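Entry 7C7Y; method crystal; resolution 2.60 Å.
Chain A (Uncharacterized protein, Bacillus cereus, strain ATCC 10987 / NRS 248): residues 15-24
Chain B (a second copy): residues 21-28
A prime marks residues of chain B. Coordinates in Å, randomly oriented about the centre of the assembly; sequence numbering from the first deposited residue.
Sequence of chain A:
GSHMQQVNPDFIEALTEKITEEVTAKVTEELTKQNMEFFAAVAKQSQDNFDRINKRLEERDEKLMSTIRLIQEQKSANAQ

Chain A 15-24: LTEKITEEVT
Chain B 21-28: EEVTAKVT

A threonine whose hydroxyl is bonded to its own helix can pack against carbon, as two helices from copies of a Bacillus cereus protein illustrate. Both stretches, 15-24 of chain A and 21-28 of chain B, are helical throughout and lie within longer helices. Their N-to-C directions run the same way, the signed crossing angle is -36°, and the axes come within 8.9 Å of each other. The register is staggered by three residues: Thr20 CA lies 4.7 Å from Val23′ CA, and one turn later Thr24 CA lies 5.5 Å from Val27′ CA. Together the stretches bury 417 Å², and no hydrogen bond crosses between them, so the contact rests on shape and apolar surface.

Along chain A the backbone begins with Leu15 (phi/psi -53/-43), out of reach of the partner, Leu15 O accepting from Ile19 N at 2.9 Å. Thr16 is the first residue of this stretch to meet the chain B stretch. Its CB points toward the other helix, and chi1 in m places Thr16 CG2 3.5 Å from Glu22′ CB, so a methyl packs on the aliphatic base of an acidic side chain. Glu22′ is itself folded, with chi1 and chi2 both m.

Glu17 (chi1 t) points away, and Lys18, with chi1, chi3 and chi4 t and chi2 between wells at -141°, is out of reach. The latter serves its own helix: Lys18 NZ forms a salt bridge with Glu22 OE1 at 3.6 Å, one turn on. Ile19, m at chi1 and t at chi2, points sideways, yet Ile19 CG2, its branch methyl, comes to 4.2 Å from Val23′ CG2.

Thr20 occupies the heart of the contact, with chi1 again m. In this rotamer Thr20 OG1 turns back along its helix and donates to Thr16 O at 2.7 Å, a bond that satisfies the hydroxyl without help from the partner. Thr20 OG1 can then sit beside carbon, 3.5 Å from Glu22′ CB and 3.7 Å from Val23′ CG2, while Thr20 CG2 presses to 3.3 Å from Lys26′ CB. Glu21 points away, and Glu22 is out of reach.

Val23 (chi1 t) supplies the purely apolar part of the next turn. Val23 CG1 lies 3.9 Å from Val23′ CG1, so the same residue of the two copies meets across the interface, and 4.1 Å from Val27′ CG2. Both chain B valines are also t at chi1, and their CB atoms point sideways.

Thr24 repeats the device of Thr20. With chi1 at -49° (m), Thr24 OG1 donates to Thr20 O at a very short 2.4 Å. Thr24 OG1 also lies 3.1 Å from Lys26′ CG and 4.0 Å from Val27′ CG2. Lys26′, t at chi1, p at chi2 and t beyond, thus offers its methylene groups to both threonines. The general lesson is that a threonine whose hydroxyl is bound to its own backbone can pack within an apolar seam almost as a valine does.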

# COMPACT_ATOMS: atom_id res chain seq x y z
N LEU A 15 -0.56 -33.25 -19.19
CA LEU A 15 0.68 -32.44 -19.18
C LEU A 15 0.29 -30.99 -18.88
O LEU A 15 0.93 -30.35 -18.05
CB LEU A 15 1.36 -32.52 -20.54
CG LEU A 15 2.51 -33.51 -20.66
CD1 LEU A 15 3.15 -33.37 -22.04
CD2 LEU A 15 3.54 -33.29 -19.55
N THR A 16 -0.78 -30.48 -19.49
CA THR A 16 -1.10 -29.05 -19.35
C THR A 16 -1.51 -28.78 -17.90
O THR A 16 -0.98 -27.82 -17.36
CB THR A 16 -2.10 -28.55 -20.39
OG1 THR A 16 -1.50 -28.61 -21.69
CG2 THR A 16 -2.50 -27.12 -20.10
N GLU A 17 -2.35 -29.60 -17.28
CA GLU A 17 -2.77 -29.38 -15.87
C GLU A 17 -1.55 -29.52 -14.94
O GLU A 17 -1.47 -28.78 -13.93
CB GLU A 17 -3.88 -30.32 -15.42
CG GLU A 17 -4.30 -30.05 -13.99
CD GLU A 17 -5.77 -30.27 -13.71
OE1 GLU A 17 -6.55 -30.25 -14.68
OE2 GLU A 17 -6.13 -30.43 -12.52
N LYS A 18 -0.62 -30.40 -15.26
CA LYS A 18 0.57 -30.56 -14.40
C LYS A 18 1.43 -29.31 -14.47
O LYS A 18 1.65 -28.69 -13.43
CB LYS A 18 1.46 -31.74 -14.77
CG LYS A 18 2.56 -31.96 -13.76
CD LYS A 18 3.89 -32.35 -14.35
CE LYS A 18 4.91 -32.67 -13.28
NZ LYS A 18 6.15 -33.24 -13.87
N ILE A 19 1.93 -28.96 -15.66
CA ILE A 19 2.73 -27.72 -15.84
C ILE A 19 1.98 -26.59 -15.12
O ILE A 19 2.54 -25.99 -14.21
CB ILE A 19 3.02 -27.42 -17.32
CG1 ILE A 19 3.76 -28.58 -18.00
CG2 ILE A 19 3.81 -26.12 -17.48
CD1 ILE A 19 3.95 -28.41 -19.50
N THR A 20 0.71 -26.37 -15.46
CA THR A 20 -0.08 -25.20 -15.00
C THR A 20 -0.02 -25.09 -13.48
O THR A 20 0.06 -23.95 -12.99
CB THR A 20 -1.52 -25.27 -15.52
OG1 THR A 20 -1.44 -25.22 -16.94
CG2 THR A 20 -2.36 -24.12 -15.02
N GLU A 21 -0.08 -26.21 -12.77
CA GLU A 21 -0.19 -26.23 -11.29
C GLU A 21 1.20 -26.06 -10.68
O GLU A 21 1.31 -25.31 -9.71
CB GLU A 21 -0.89 -27.50 -10.79
CG GLU A 21 -2.40 -27.38 -10.81
CD GLU A 21 -3.12 -28.51 -10.09
OE1 GLU A 21 -2.64 -28.92 -9.02
OE2 GLU A 21 -4.16 -28.99 -10.61
N GLU A 22 2.23 -26.71 -11.23
CA GLU A 22 3.63 -26.55 -10.76
C GLU A 22 3.99 -25.06 -10.79
O GLU A 22 4.46 -24.51 -9.75
CB GLU A 22 4.61 -27.36 -11.62
CG GLU A 22 5.41 -28.37 -10.81
CD GLU A 22 6.55 -29.06 -11.55
OE1 GLU A 22 6.28 -29.96 -12.40
OE2 GLU A 22 7.72 -28.70 -11.27
N VAL A 23 3.74 -24.40 -11.92
CA VAL A 23 4.11 -22.98 -12.13
C VAL A 23 3.33 -22.14 -11.10
O VAL A 23 3.98 -21.51 -10.22
CB VAL A 23 3.84 -22.58 -13.60
CG1 VAL A 23 3.84 -21.07 -13.81
CG2 VAL A 23 4.82 -23.25 -14.56
N THR A 24 2.00 -22.22 -11.14
CA THR A 24 1.07 -21.44 -10.28
C THR A 24 1.50 -21.52 -8.81
O THR A 24 1.71 -20.46 -8.19
CB THR A 24 -0.37 -21.93 -10.45
OG1 THR A 24 -0.65 -21.99 -11.84
CG2 THR A 24 -1.39 -20.99 -9.87
N GLU B 21 -2.39 -20.72 -22.99
CA GLU B 21 -3.76 -20.40 -22.50
C GLU B 21 -3.85 -20.72 -21.00
O GLU B 21 -4.08 -19.78 -20.20
CB GLU B 21 -4.81 -21.21 -23.25
CG GLU B 21 -5.30 -20.57 -24.54
CD GLU B 21 -6.82 -20.55 -24.65
OE1 GLU B 21 -7.45 -21.63 -24.42
OE2 GLU B 21 -7.39 -19.46 -24.92
N GLU B 22 -3.65 -21.99 -20.63
CA GLU B 22 -3.92 -22.50 -19.27
C GLU B 22 -2.99 -21.85 -18.25
O GLU B 22 -3.50 -21.45 -17.16
CB GLU B 22 -3.79 -24.02 -19.22
CG GLU B 22 -5.03 -24.76 -19.71
CD GLU B 22 -6.35 -24.22 -19.18
OE1 GLU B 22 -6.43 -24.00 -17.97
OE2 GLU B 22 -7.30 -24.00 -20.00
N VAL B 23 -1.68 -21.78 -18.52
CA VAL B 23 -0.73 -21.25 -17.51
C VAL B 23 -1.13 -19.79 -17.29
O VAL B 23 -1.29 -19.36 -16.13
CB VAL B 23 0.73 -21.39 -17.93
CG1 VAL B 23 1.65 -20.57 -17.03
CG2 VAL B 23 1.20 -22.84 -17.95
N THR B 24 -1.29 -19.05 -18.38
CA THR B 24 -1.71 -17.63 -18.33
C THR B 24 -3.02 -17.47 -17.54
O THR B 24 -3.01 -16.74 -16.52
CB THR B 24 -1.89 -17.04 -19.73
OG1 THR B 24 -0.64 -17.20 -20.39
CG2 THR B 24 -2.28 -15.58 -19.66
N ALA B 25 -4.10 -18.09 -17.99
CA ALA B 25 -5.40 -18.08 -17.28
C ALA B 25 -5.18 -18.40 -15.79
O ALA B 25 -5.58 -17.60 -14.96
CB ALA B 25 -6.36 -19.05 -17.91
N LYS B 26 -4.55 -19.52 -15.47
CA LYS B 26 -4.47 -19.99 -14.06
C LYS B 26 -3.67 -18.97 -13.23
O LYS B 26 -4.09 -18.67 -12.12
CB LYS B 26 -3.87 -21.40 -14.03
CG LYS B 26 -3.60 -21.96 -12.65
CD LYS B 26 -4.82 -22.51 -11.93
CE LYS B 26 -4.45 -23.27 -10.67
NZ LYS B 26 -5.65 -23.60 -9.85
N VAL B 27 -2.56 -18.45 -13.76
CA VAL B 27 -1.65 -17.54 -13.01
C VAL B 27 -2.37 -16.20 -12.79
O VAL B 27 -2.56 -15.81 -11.60
CB VAL B 27 -0.29 -17.37 -13.71
CG1 VAL B 27 0.46 -16.15 -13.23
CG2 VAL B 27 0.58 -18.60 -13.50
N THR B 28 -2.76 -15.51 -13.87
CA THR B 28 -3.49 -14.22 -13.78
C THR B 28 -4.54 -14.31 -12.66
O THR B 28 -4.50 -13.47 -11.76
CB THR B 28 -4.18 -13.85 -15.09
OG1 THR B 28 -3.18 -13.75 -16.10
CG2 THR B 28 -4.95 -12.55 -15.01